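Local coordinates for protein probable aminotransferase (PDB 5YKR) that is a probable aminotransferase of the class-III family, a dimeric enzyme with the fold of pyridoxal-phosphate-dependent aminotransferases, at residues Q134-S138 with A330-L336; Q93-A99 with A341-V346; F145-L149 with F323-G327; T140-R144 with H167-D171; F128-W133 with P279-L284. All coordinates share one frame; numbering follows the deposited sequence.

How the contacts relate
Along the chain the first segments run in the order contact 2, 5, 1, 4, 3. Contacts 5 and 1 share strand 132-136, an outermost strand of the seven-stranded sheet within the chain. Contacts 4 and 3 share helix 139-154, which follows that strand. Contacts 1 and 2 share helix 333-346, their centres about 16 Å apart. Contacts 3 and 4 lie closest, with centres about 11 Å apart, and touch through Leu147 and Val170. Contacts 2 and 3 are farthest apart, with centres about 29 Å apart. All five belong to the class-III aminotransferase fold and border the second subunit, so the contacts join the sheet, the helices on it and the subunit interface.

Contact 1 (Q134-S138 with A330-L336); sequences QVTTS and AGNALQL
The flat amide of Gln335 meets the 134-138 segment at two places. Its OE1 lies 3.4 Å from Val135 CG1. Its NE2 is held above all by Pro293 O, and donates as well to Thr136 O at 3.1 Å. The bond to Thr136 is bent, 143° at the hydrogen. NE2 stands above the carbonyl plane of Thr136, and the oxygen is tilted out of the amide plane of Gln335. On its other branch, OE1 accepts from Asn332 N at 3.0 Å and, weakly, from Gly331 N. Gln335 is extended beyond CG (chi2 179°) and lies alongside Val135, running the other way. Val135 has CG1 anti to its backbone N (chi1 179°), which sets this methyl 3.5 Å from Gly331 N. Ala330 CB packs against Val135 O at 3.6 Å. Asn332 and Gln335 form a capping box: Gln335 N donates to Asn332 OD1 at 2.9 Å, nearly straight, at the start of helix 333-346. Asn332 ND2 bonds to Gly291 O of the second subunit. One buried amide therefore ties the end of strand 132-136 to the helix start, with both its oxygen and its nitrogen satisfied by backbone groups.

Contact 2 (Q93-A99 with A341-V346); sequences QPAVADA and ATFAEV
Val96 CG2 packs against Val346 CG2 at 3.7 Å, in an antiparallel helix-helix packing of the class-III aminotransferase fold. The segments 94-99 and 341-346 run roughly antiparallel (148°), with their axes 9.0 Å apart at closest approach. Ala95, Ala99 and Ala341 lie at the interface. Ala341 CB points at the other helix and lies 3.8 Å from Ala99 CB and 3.6 Å from Ala95 O. It also touches the Val96 side chain. The valines cross at about a right angle. With chi1 of Val96 at -180°, its CG2 lies anti to the carbonyl carbon, where it meets both Val346 and Thr342. Thr342 OG1 sits 3.5 Å from that methyl and bonds to Ala338 O of its own helix.

Farther out, Ala95 CB rests on Glu345 CB at 3.8 Å, at the solvent-exposed margin. Glu345 CG is the next atom of that side chain to touch Ala95 CB. Gln93, just before helix 94-104, folds back at chi2 (-73°). Its amide faces the Val346 methyls, and its NE2 is held by Phe89 O. Val346 itself also packs on Phe89, so one residue backs both partners.

In the next shell, Phe343 turns to the other side of helix 333-346 and packs on helix 115-128. Asp98 forms a salt bridge with Arg105 of the second subunit, so helix 94-104 also borders the dimer interface. The amide of Gln93 closes this end of the interface, with NE2 3.8 Å from Val346 CG1.

Contact 3 (F145-L149 with F323-G327); sequences FVLRL and FGFGG
Phe145 and Phe325 are brought together by a torsion on each side. Phe145 has CG anti to the carbonyl carbon (chi1 -61°), which lays its ring against Phe325 CB. Phe325 has CG between the backbone N and the carbonyl carbon (chi1 68°), which turns the edge of its own ring toward Phe145. Phe325 CB, placed by its backbone, lies over the face of the Phe145 ring, 3.6 Å from its centroid, in a CH-pi contact. The two rings form an offset edge-to-face pair, with the planes at 60°. Gly326 N lies over the same Phe145 face, 3.4 Å from CE2. Leu149 CD2 comes to Phe325 CZ at 3.9 Å, the two side chains crossing at about a right angle.

Arg148 bends at chi3, and the Gly324 backbone lies over its guanidinium, with CA above the centre. Two waters join the partners. One links Arg148 NH1 to Phe323 O. The other takes the NE hydrogen of Arg148 at 2.8 Å, in the guanidinium plane, and donates to Gly324 O at 2.9 Å. NH1 also bonds to His190 O, and NH2 forms a salt bridge with Asp171 OD1, both of the second subunit. These bonds fix the orientation of the guanidinium.

The 323-327 loop thus lies along helix 139-154, between helices 301-310 and 333-346 in the chain. On another side of the helix, Val146 packs on Ile257 of strand 255-259 and Trp297 of strand 295-299.

Contact 4 (T140-R144 with H167-D171); sequences TDANR and HGSVD
Thr140 and Ser169 join the start of helix 139-154 to a loop beside the pyridoxal phosphate, in the fold of a class-III aminotransferase. Thr140 has OG1 anti to the carbonyl carbon (chi1 -67°), and this oxygen accepts from Ser169 N at 3.0 Å. The same oxygen bonds to the phosphate oxygen OP3 of the modified lysine LLP at position 286. It also accepts from a water, which bonds to Ser169 OG too. The OG1 is thus held by the loop backbone, the cofactor and solvent together. Its neighbour CG2 lies 3.4 Å from Ser169 OG. Gly168 CA lies 3.1 Å from Thr140 OG1, a close approach of the loop backbone. Ser169 is the centre of an inverse gamma turn, with Val170 N bonded to Gly168 O.

Asn143 has CG anti to its carbonyl carbon (chi1 -74°). Its ND2 donates to His167 O at 3.1 Å, in the carbonyl plane and on a lone pair. The oxygen lies close to the plane of the Asn143 amide as well. The amide stands nearly perpendicular to the His167 ring, and both side chains bond to Asp259 OD2. Val170 CG2 packs against Asn143 CB at 3.9 Å.

Arg144 is bent at chi3 and turns back to form a salt bridge with Asp141, while its NH1 bonds to Ser169 O of the second subunit. Arg144 NE and NH2 converge on Asp141 OD1, each at 3.0 Å, from the same face of the carboxylate.

Contact 5 (F128-W133 with P279-L284); sequences FGLPYW and PDFFVL
This contact is part of the hydrophobic core against one face of the seven-stranded sheet of the aminotransferase fold. Phe282, on strand 281-284, is its centre. It has CG anti to the backbone N (chi1 -180°), which carries the ring out to Phe128. The two rings form an offset stack, with centroids 4.5 Å apart and planes 28° apart. Phe282 CE1 lies over the centre of the Phe128 ring, and Phe128 CD1 comes to Phe282 CZ at 3.4 Å. Leu284 CD2 adds a contact to Phe128 CZ at 3.6 Å. The Phe282 ring also lies at the edge of Trp133, near its plane, with CD1 3.8 Å from Trp133 CH2. Leu130 packs against the base of Phe282: CD1 is 3.7 Å from Phe282 CB, and CD2 is 3.6 Å from Pro279 O. Within 128-133, Trp133 NE1 donates to Leu130 O at 2.8 Å and limits the rotation of the indole. Helix 115-128 ends at Phe128, and the chain passes through Gly129 into strand 132-136. Strand 295-299 lies between that strand and 281-284 in the sheet. Phe281 and Val283 point away from this contact, onto helix 139-154.

Contact 1 (Q134-S138 with A330-L336)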
# COMPACT_ATOMS: atom_id res chain seq x y z
N GLN A 134 2.54 14.66 -0.20
CA GLN A 134 3.08 13.46 -0.84
C GLN A 134 1.93 12.47 -0.98
O GLN A 134 0.89 12.59 -0.32
CB GLN A 134 4.20 12.83 0.00
CG GLN A 134 5.49 13.61 0.07
CD GLN A 134 6.31 13.60 -1.21
OE1 GLN A 134 7.17 12.74 -1.37
NE2 GLN A 134 6.08 14.63 -2.12
N VAL A 135 2.09 11.49 -1.85
CA VAL A 135 1.10 10.42 -2.09
C VAL A 135 1.68 9.08 -1.75
O VAL A 135 2.86 8.81 -2.02
CB VAL A 135 0.66 10.41 -3.57
CG1 VAL A 135 -0.34 9.33 -3.90
CG2 VAL A 135 0.13 11.76 -3.97
N THR A 136 0.87 8.24 -1.16
CA THR A 136 1.20 6.84 -0.85
C THR A 136 0.17 5.89 -1.51
O THR A 136 -0.82 6.36 -2.11
CB THR A 136 1.25 6.58 0.64
OG1 THR A 136 -0.07 6.74 1.15
CG2 THR A 136 2.25 7.48 1.36
N THR A 137 0.33 4.59 -1.30
CA THR A 137 -0.70 3.61 -1.77
C THR A 137 -1.71 3.24 -0.72
O THR A 137 -2.58 2.42 -1.00
CB THR A 137 -0.01 2.38 -2.40
OG1 THR A 137 0.85 1.77 -1.47
CG2 THR A 137 0.78 2.76 -3.62
N SER A 138 -1.62 3.81 0.48
CA SER A 138 -2.64 3.56 1.54
C SER A 138 -2.49 4.54 2.69
O SER A 138 -1.42 5.08 2.93
CB SER A 138 -2.47 2.16 2.12
OG SER A 138 -1.25 2.03 2.86
N ALA A 330 3.46 4.40 -5.73
CA ALA A 330 2.94 5.59 -5.06
C ALA A 330 3.08 6.85 -5.92
O ALA A 330 4.11 7.10 -6.51
CB ALA A 330 3.68 5.79 -3.76
N GLY A 331 2.03 7.67 -5.91
CA GLY A 331 2.04 8.89 -6.65
C GLY A 331 1.99 8.71 -8.15
O GLY A 331 2.55 9.56 -8.89
N ASN A 332 1.39 7.62 -8.62
CA ASN A 332 1.40 7.33 -10.04
C ASN A 332 0.35 8.11 -10.84
O ASN A 332 -0.57 8.70 -10.29
CB ASN A 332 1.42 5.83 -10.33
CG ASN A 332 0.15 5.10 -10.19
OD1 ASN A 332 -0.95 5.64 -10.17
ND2 ASN A 332 0.32 3.76 -10.16
N ALA A 333 0.51 8.08 -12.16
CA ALA A 333 -0.36 8.87 -13.02
C ALA A 333 -1.85 8.51 -12.85
O ALA A 333 -2.72 9.37 -12.86
CB ALA A 333 0.07 8.67 -14.47
N LEU A 334 -2.11 7.22 -12.68
CA LEU A 334 -3.51 6.78 -12.55
C LEU A 334 -4.12 7.30 -11.26
O LEU A 334 -5.26 7.81 -11.25
CB LEU A 334 -3.54 5.24 -12.61
CG LEU A 334 -4.91 4.65 -12.82
CD1 LEU A 334 -5.41 5.02 -14.20
CD2 LEU A 334 -4.92 3.17 -12.66
N GLN A 335 -3.39 7.21 -10.14
CA GLN A 335 -3.87 7.77 -8.88
C GLN A 335 -4.15 9.25 -9.00
O GLN A 335 -5.19 9.74 -8.55
CB GLN A 335 -2.83 7.61 -7.77
CG GLN A 335 -2.61 6.18 -7.24
CD GLN A 335 -1.52 6.23 -6.15
OE1 GLN A 335 -0.49 6.91 -6.34
NE2 GLN A 335 -1.75 5.61 -5.01
N LEU A 336 -3.21 9.99 -9.61
CA LEU A 336 -3.36 11.43 -9.68
C LEU A 336 -4.57 11.84 -10.56
O LEU A 336 -5.27 12.82 -10.25
CB LEU A 336 -2.06 12.08 -10.17
CG LEU A 336 -1.07 12.48 -9.07
CD1 LEU A 336 -1.62 13.62 -8.22
CD2 LEU A 336 -0.67 11.34 -8.15

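Contact 2 (Q93-A99 with A341-V346)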
# COMPACT_ATOMS: atom_id res chain seq x y z
N GLN A 93 -18.48 6.55 -9.71
CA GLN A 93 -18.69 8.00 -9.99
C GLN A 93 -18.23 8.29 -11.40
O GLN A 93 -17.10 7.99 -11.76
CB GLN A 93 -17.89 8.84 -8.98
CG GLN A 93 -18.57 9.27 -7.72
CD GLN A 93 -19.60 10.35 -7.89
OE1 GLN A 93 -19.82 10.92 -9.01
NE2 GLN A 93 -20.27 10.64 -6.76
N PRO A 94 -19.11 8.85 -12.26
CA PRO A 94 -18.76 8.92 -13.65
C PRO A 94 -17.49 9.73 -13.97
O PRO A 94 -16.69 9.29 -14.82
CB PRO A 94 -19.98 9.55 -14.31
CG PRO A 94 -21.05 9.31 -13.38
CD PRO A 94 -20.53 9.13 -12.01
N ALA A 95 -17.27 10.87 -13.29
CA ALA A 95 -16.09 11.64 -13.60
C ALA A 95 -14.80 10.88 -13.23
O ALA A 95 -13.76 11.00 -13.91
CB ALA A 95 -16.10 12.97 -12.88
N VAL A 96 -14.88 10.12 -12.14
CA VAL A 96 -13.74 9.43 -11.64
C VAL A 96 -13.45 8.20 -12.48
O VAL A 96 -12.30 7.97 -12.91
CB VAL A 96 -13.88 9.08 -10.14
CG1 VAL A 96 -12.66 8.34 -9.60
CG2 VAL A 96 -14.16 10.32 -9.30
N ALA A 97 -14.48 7.43 -12.80
CA ALA A 97 -14.32 6.29 -13.71
C ALA A 97 -13.82 6.71 -15.08
O ALA A 97 -12.93 6.04 -15.64
CB ALA A 97 -15.61 5.52 -13.84
N ASP A 98 -14.33 7.83 -15.60
CA ASP A 98 -13.87 8.34 -16.88
C ASP A 98 -12.40 8.75 -16.84
O ASP A 98 -11.63 8.48 -17.78
CB ASP A 98 -14.71 9.53 -17.37
CG ASP A 98 -16.10 9.11 -17.91
OD1 ASP A 98 -16.41 7.89 -18.08
OD2 ASP A 98 -16.87 10.06 -18.15
N ALA A 99 -12.00 9.41 -15.73
CA ALA A 99 -10.61 9.84 -15.58
C ALA A 99 -9.67 8.61 -15.50
O ALA A 99 -8.57 8.62 -16.08
CB ALA A 99 -10.43 10.69 -14.36
N ALA A 341 -10.11 14.13 -10.50
CA ALA A 341 -11.54 14.05 -10.71
C ALA A 341 -12.31 14.10 -9.41
O ALA A 341 -13.37 14.72 -9.31
CB ALA A 341 -11.88 12.80 -11.49
N THR A 342 -11.81 13.40 -8.39
CA THR A 342 -12.49 13.39 -7.12
C THR A 342 -12.59 14.76 -6.49
O THR A 342 -13.68 15.19 -6.04
CB THR A 342 -11.79 12.38 -6.17
OG1 THR A 342 -11.88 11.07 -6.74
CG2 THR A 342 -12.42 12.40 -4.79
N PHE A 343 -11.45 15.46 -6.40
CA PHE A 343 -11.46 16.76 -5.78
C PHE A 343 -12.20 17.82 -6.61
O PHE A 343 -12.88 18.69 -6.05
CB PHE A 343 -10.06 17.22 -5.46
CG PHE A 343 -9.34 16.35 -4.45
CD1 PHE A 343 -9.92 16.06 -3.23
CD2 PHE A 343 -8.06 15.89 -4.69
CE1 PHE A 343 -9.27 15.27 -2.27
CE2 PHE A 343 -7.37 15.13 -3.73
CZ PHE A 343 -8.00 14.80 -2.56
N ALA A 344 -12.09 17.73 -7.92
CA ALA A 344 -12.71 18.79 -8.79
C ALA A 344 -14.22 18.59 -8.94
O ALA A 344 -14.97 19.56 -8.99
CB ALA A 344 -12.06 18.79 -10.14
N GLU A 345 -14.65 17.33 -9.04
CA GLU A 345 -16.00 17.02 -9.46
C GLU A 345 -16.88 16.34 -8.44
O GLU A 345 -18.11 16.41 -8.58
CB GLU A 345 -15.99 16.17 -10.75
CG GLU A 345 -15.15 16.74 -11.86
CD GLU A 345 -15.65 18.05 -12.42
OE1 GLU A 345 -16.87 18.33 -12.33
OE2 GLU A 345 -14.81 18.79 -12.94
N VAL A 346 -16.30 15.72 -7.41
CA VAL A 346 -17.08 14.87 -6.51
C VAL A 346 -17.21 15.44 -5.10
O VAL A 346 -18.28 15.51 -4.56
CB VAL A 346 -16.48 13.44 -6.48
CG1 VAL A 346 -17.22 12.55 -5.51
CG2 VAL A 346 -16.51 12.84 -7.87

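Contact 3 (F145-L149 with F323-G327)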
# COMPACT_ATOMS: atom_id res chain seq x y z
N PHE A 145 4.94 6.44 7.23
CA PHE A 145 6.01 7.27 6.66
C PHE A 145 6.13 8.61 7.39
O PHE A 145 7.21 9.06 7.67
CB PHE A 145 5.79 7.49 5.17
CG PHE A 145 5.78 6.22 4.34
CD1 PHE A 145 6.27 5.02 4.81
CD2 PHE A 145 5.31 6.25 3.03
CE1 PHE A 145 6.23 3.88 4.04
CE2 PHE A 145 5.30 5.12 2.25
CZ PHE A 145 5.78 3.92 2.74
N VAL A 146 4.98 9.19 7.75
CA VAL A 146 4.99 10.40 8.58
C VAL A 146 5.68 10.12 9.91
O VAL A 146 6.49 10.94 10.39
CB VAL A 146 3.60 10.99 8.76
CG1 VAL A 146 3.57 12.02 9.86
CG2 VAL A 146 3.11 11.56 7.43
N LEU A 147 5.37 8.95 10.53
CA LEU A 147 6.01 8.68 11.83
C LEU A 147 7.54 8.56 11.66
O LEU A 147 8.30 9.07 12.51
CB LEU A 147 5.42 7.44 12.46
CG LEU A 147 3.97 7.54 12.93
CD1 LEU A 147 3.50 6.16 13.46
CD2 LEU A 147 3.83 8.64 13.99
N ARG A 148 8.00 7.90 10.60
CA ARG A 148 9.43 7.82 10.32
C ARG A 148 10.06 9.20 10.20
O ARG A 148 11.11 9.46 10.80
CB ARG A 148 9.65 7.01 9.02
CG ARG A 148 11.07 7.08 8.48
CD ARG A 148 11.27 6.25 7.21
NE ARG A 148 11.28 4.83 7.50
CZ ARG A 148 12.29 4.15 8.03
NH1 ARG A 148 13.44 4.71 8.19
NH2 ARG A 148 12.13 2.85 8.39
N LEU A 149 9.42 10.09 9.42
CA LEU A 149 9.97 11.40 9.24
C LEU A 149 9.97 12.18 10.56
O LEU A 149 10.88 12.97 10.81
CB LEU A 149 9.17 12.15 8.15
CG LEU A 149 9.39 11.61 6.74
CD1 LEU A 149 8.40 12.20 5.76
CD2 LEU A 149 10.81 11.86 6.22
N PHE A 323 15.48 5.76 1.17
CA PHE A 323 15.44 6.34 2.54
C PHE A 323 14.38 5.68 3.45
O PHE A 323 14.00 6.23 4.47
CB PHE A 323 15.27 7.87 2.52
CG PHE A 323 16.27 8.56 1.62
CD1 PHE A 323 17.61 8.67 1.99
CD2 PHE A 323 15.85 9.17 0.45
CE1 PHE A 323 18.52 9.34 1.21
CE2 PHE A 323 16.77 9.82 -0.33
CZ PHE A 323 18.12 9.89 0.02
N GLY A 324 13.94 4.47 3.11
CA GLY A 324 13.06 3.70 3.98
C GLY A 324 11.57 3.89 3.76
O GLY A 324 10.76 3.30 4.49
N PHE A 325 11.19 4.75 2.79
CA PHE A 325 9.75 4.99 2.58
C PHE A 325 9.55 5.31 1.09
O PHE A 325 10.48 5.29 0.29
CB PHE A 325 9.22 6.11 3.51
CG PHE A 325 9.73 7.50 3.23
CD1 PHE A 325 11.03 7.86 3.52
CD2 PHE A 325 8.87 8.46 2.69
CE1 PHE A 325 11.48 9.13 3.27
CE2 PHE A 325 9.30 9.75 2.44
CZ PHE A 325 10.62 10.08 2.70
N GLY A 326 8.32 5.64 0.75
CA GLY A 326 7.83 5.73 -0.64
C GLY A 326 7.43 4.37 -1.03
O GLY A 326 7.55 3.45 -0.20
N GLY A 327 7.13 4.16 -2.28
CA GLY A 327 6.69 2.89 -2.82
C GLY A 327 6.63 3.02 -4.35
O GLY A 327 6.39 4.14 -4.90
O HOH W 1 14.85 7.09 6.99
O HOH W 2 8.87 3.64 6.64

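Contact 4 (T140-R144 with H167-D171)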
# COMPACT_ATOMS: atom_id res chain seq x y z
N THR A 140 -2.47 3.61 5.76
CA THR A 140 -1.46 3.01 6.62
C THR A 140 -0.06 3.52 6.28
O THR A 140 0.70 3.92 7.20
CB THR A 140 -1.47 1.48 6.48
OG1 THR A 140 -2.68 0.95 7.01
CG2 THR A 140 -0.31 0.87 7.20
N ASP A 141 0.28 3.51 5.01
CA ASP A 141 1.62 3.90 4.63
C ASP A 141 1.86 5.39 4.89
O ASP A 141 2.95 5.78 5.29
CB ASP A 141 1.89 3.57 3.17
CG ASP A 141 2.16 2.13 2.94
OD1 ASP A 141 2.20 1.31 3.90
OD2 ASP A 141 2.40 1.80 1.73
N ALA A 142 0.85 6.23 4.65
CA ALA A 142 0.97 7.63 5.00
C ALA A 142 1.32 7.80 6.48
O ALA A 142 2.26 8.50 6.85
CB ALA A 142 -0.26 8.42 4.62
N ASN A 143 0.60 7.07 7.33
CA ASN A 143 0.90 7.12 8.78
C ASN A 143 2.31 6.59 9.09
O ASN A 143 3.05 7.24 9.83
CB ASN A 143 -0.19 6.39 9.57
CG ASN A 143 -1.48 7.17 9.65
OD1 ASN A 143 -1.48 8.39 9.70
ND2 ASN A 143 -2.60 6.45 9.69
N ARG A 144 2.69 5.43 8.52
CA ARG A 144 4.01 4.88 8.80
C ARG A 144 5.11 5.85 8.41
O ARG A 144 6.12 6.02 9.13
CB ARG A 144 4.25 3.56 7.94
CG ARG A 144 3.35 2.42 8.34
CD ARG A 144 3.84 1.13 7.77
NE ARG A 144 3.97 0.99 6.32
CZ ARG A 144 5.06 0.61 5.69
NH1 ARG A 144 6.22 0.54 6.25
NH2 ARG A 144 4.94 0.32 4.42
N HIS A 167 -5.44 3.13 12.95
CA HIS A 167 -4.68 3.90 11.94
C HIS A 167 -4.16 3.01 10.80
O HIS A 167 -3.29 3.49 10.03
CB HIS A 167 -3.57 4.66 12.62
CG HIS A 167 -4.08 5.64 13.59
ND1 HIS A 167 -4.74 6.79 13.21
CD2 HIS A 167 -4.09 5.63 14.95
CE1 HIS A 167 -5.16 7.44 14.30
NE2 HIS A 167 -4.78 6.75 15.36
N GLY A 168 -4.69 1.80 10.68
CA GLY A 168 -4.20 0.82 9.73
C GLY A 168 -3.19 -0.15 10.32
O GLY A 168 -3.08 -0.25 11.55
N SER A 169 -2.41 -0.78 9.45
CA SER A 169 -1.43 -1.78 9.88
C SER A 169 -0.13 -1.10 10.26
O SER A 169 0.95 -1.38 9.72
CB SER A 169 -1.29 -2.90 8.85
OG SER A 169 -0.94 -2.42 7.56
N VAL A 170 -0.26 -0.21 11.24
CA VAL A 170 0.85 0.59 11.81
C VAL A 170 1.19 -0.15 13.12
O VAL A 170 0.44 -0.04 14.11
CB VAL A 170 0.45 2.05 12.09
CG1 VAL A 170 1.59 2.80 12.74
CG2 VAL A 170 -0.01 2.74 10.81
N ASP A 171 2.25 -0.95 13.13
CA ASP A 171 2.46 -1.88 14.26
C ASP A 171 2.60 -1.15 15.58
O ASP A 171 2.08 -1.64 16.59
CB ASP A 171 3.72 -2.71 14.00
CG ASP A 171 3.58 -3.72 12.85
OD1 ASP A 171 2.49 -3.97 12.31
OD2 ASP A 171 4.62 -4.36 12.50
O HOH W 3 -3.27 -2.13 6.37

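Contact 5 (F128-W133 with P279-L284)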
# COMPACT_ATOMS: atom_id res chain seq x y z
N PHE A 128 -7.02 21.77 2.15
CA PHE A 128 -6.71 21.28 3.49
C PHE A 128 -5.78 22.20 4.28
O PHE A 128 -5.48 21.95 5.47
CB PHE A 128 -6.17 19.87 3.42
CG PHE A 128 -7.14 18.85 2.90
CD1 PHE A 128 -8.39 18.65 3.52
CD2 PHE A 128 -6.84 18.10 1.78
CE1 PHE A 128 -9.27 17.72 3.01
CE2 PHE A 128 -7.70 17.17 1.29
CZ PHE A 128 -8.94 16.99 1.89
N GLY A 129 -5.33 23.30 3.67
CA GLY A 129 -4.65 24.33 4.42
C GLY A 129 -3.26 24.06 4.94
O GLY A 129 -2.83 24.70 5.91
N LEU A 130 -2.59 23.10 4.35
CA LEU A 130 -1.21 22.82 4.57
C LEU A 130 -0.50 22.90 3.21
O LEU A 130 -1.05 22.43 2.20
CB LEU A 130 -0.98 21.47 5.23
CG LEU A 130 -1.49 21.27 6.64
CD1 LEU A 130 -1.23 19.85 7.12
CD2 LEU A 130 -0.86 22.23 7.58
N PRO A 131 0.75 23.38 3.20
CA PRO A 131 1.36 23.66 1.92
C PRO A 131 2.01 22.50 1.15
O PRO A 131 2.03 22.56 -0.07
CB PRO A 131 2.45 24.69 2.25
CG PRO A 131 2.73 24.48 3.70
CD PRO A 131 1.45 24.09 4.30
N TYR A 132 2.50 21.44 1.82
CA TYR A 132 3.32 20.44 1.14
C TYR A 132 2.75 19.04 1.30
O TYR A 132 2.36 18.67 2.40
CB TYR A 132 4.74 20.43 1.72
CG TYR A 132 5.48 21.72 1.45
CD1 TYR A 132 6.02 22.01 0.20
CD2 TYR A 132 5.64 22.64 2.45
CE1 TYR A 132 6.61 23.24 -0.06
CE2 TYR A 132 6.24 23.85 2.23
CZ TYR A 132 6.75 24.16 0.99
OH TYR A 132 7.39 25.33 0.75
N TRP A 133 2.75 18.28 0.20
CA TRP A 133 2.06 16.99 0.15
C TRP A 133 2.95 15.90 -0.46
O TRP A 133 3.96 16.17 -1.13
CB TRP A 133 0.78 17.15 -0.70
CG TRP A 133 -0.14 18.11 -0.05
CD1 TRP A 133 -0.06 19.47 -0.09
CD2 TRP A 133 -1.16 17.80 0.92
NE1 TRP A 133 -0.98 20.03 0.78
CE2 TRP A 133 -1.64 19.02 1.43
CE3 TRP A 133 -1.74 16.61 1.38
CZ2 TRP A 133 -2.67 19.09 2.40
CZ3 TRP A 133 -2.74 16.68 2.35
CH2 TRP A 133 -3.18 17.91 2.86
N PRO A 279 -3.42 21.22 12.29
CA PRO A 279 -2.53 20.02 12.26
C PRO A 279 -1.12 20.39 11.84
O PRO A 279 -0.95 21.27 11.01
CB PRO A 279 -3.17 19.11 11.21
CG PRO A 279 -4.10 19.98 10.49
CD PRO A 279 -4.45 21.19 11.25
N ASP A 280 -0.15 19.68 12.34
CA ASP A 280 1.20 19.68 11.73
C ASP A 280 1.29 18.81 10.48
O ASP A 280 2.00 19.13 9.56
CB ASP A 280 2.28 19.31 12.75
CG ASP A 280 2.29 20.25 13.91
OD1 ASP A 280 2.25 21.51 13.69
OD2 ASP A 280 2.34 19.75 15.08
N PHE A 281 0.63 17.67 10.56
CA PHE A 281 0.50 16.71 9.47
C PHE A 281 -0.97 16.31 9.36
O PHE A 281 -1.66 16.21 10.36
CB PHE A 281 1.32 15.44 9.71
CG PHE A 281 2.80 15.65 9.75
CD1 PHE A 281 3.41 16.01 10.92
CD2 PHE A 281 3.58 15.43 8.63
CE1 PHE A 281 4.77 16.19 10.98
CE2 PHE A 281 4.98 15.59 8.68
CZ PHE A 281 5.56 15.99 9.87
N PHE A 282 -1.39 16.04 8.12
CA PHE A 282 -2.78 15.67 7.81
C PHE A 282 -2.71 14.44 6.92
O PHE A 282 -1.97 14.44 5.92
CB PHE A 282 -3.40 16.85 7.04
CG PHE A 282 -4.82 16.66 6.63
CD1 PHE A 282 -5.15 15.98 5.44
CD2 PHE A 282 -5.85 17.21 7.41
CE1 PHE A 282 -6.48 15.83 5.09
CE2 PHE A 282 -7.16 17.05 7.02
CZ PHE A 282 -7.47 16.38 5.87
N VAL A 283 -3.43 13.39 7.27
CA VAL A 283 -3.46 12.15 6.50
C VAL A 283 -4.87 11.82 6.03
O VAL A 283 -5.84 11.93 6.82
CB VAL A 283 -2.93 10.99 7.40
CG1 VAL A 283 -3.16 9.60 6.76
CG2 VAL A 283 -1.46 11.23 7.74
N LEU A 284 -4.99 11.40 4.78
CA LEU A 284 -6.30 11.04 4.22
C LEU A 284 -6.19 9.94 3.18
O LEU A 284 -5.57 10.16 2.13
CB LEU A 284 -6.94 12.28 3.59
CG LEU A 284 -8.22 12.06 2.76
CD1 LEU A 284 -9.33 11.36 3.57
CD2 LEU A 284 -8.69 13.42 2.25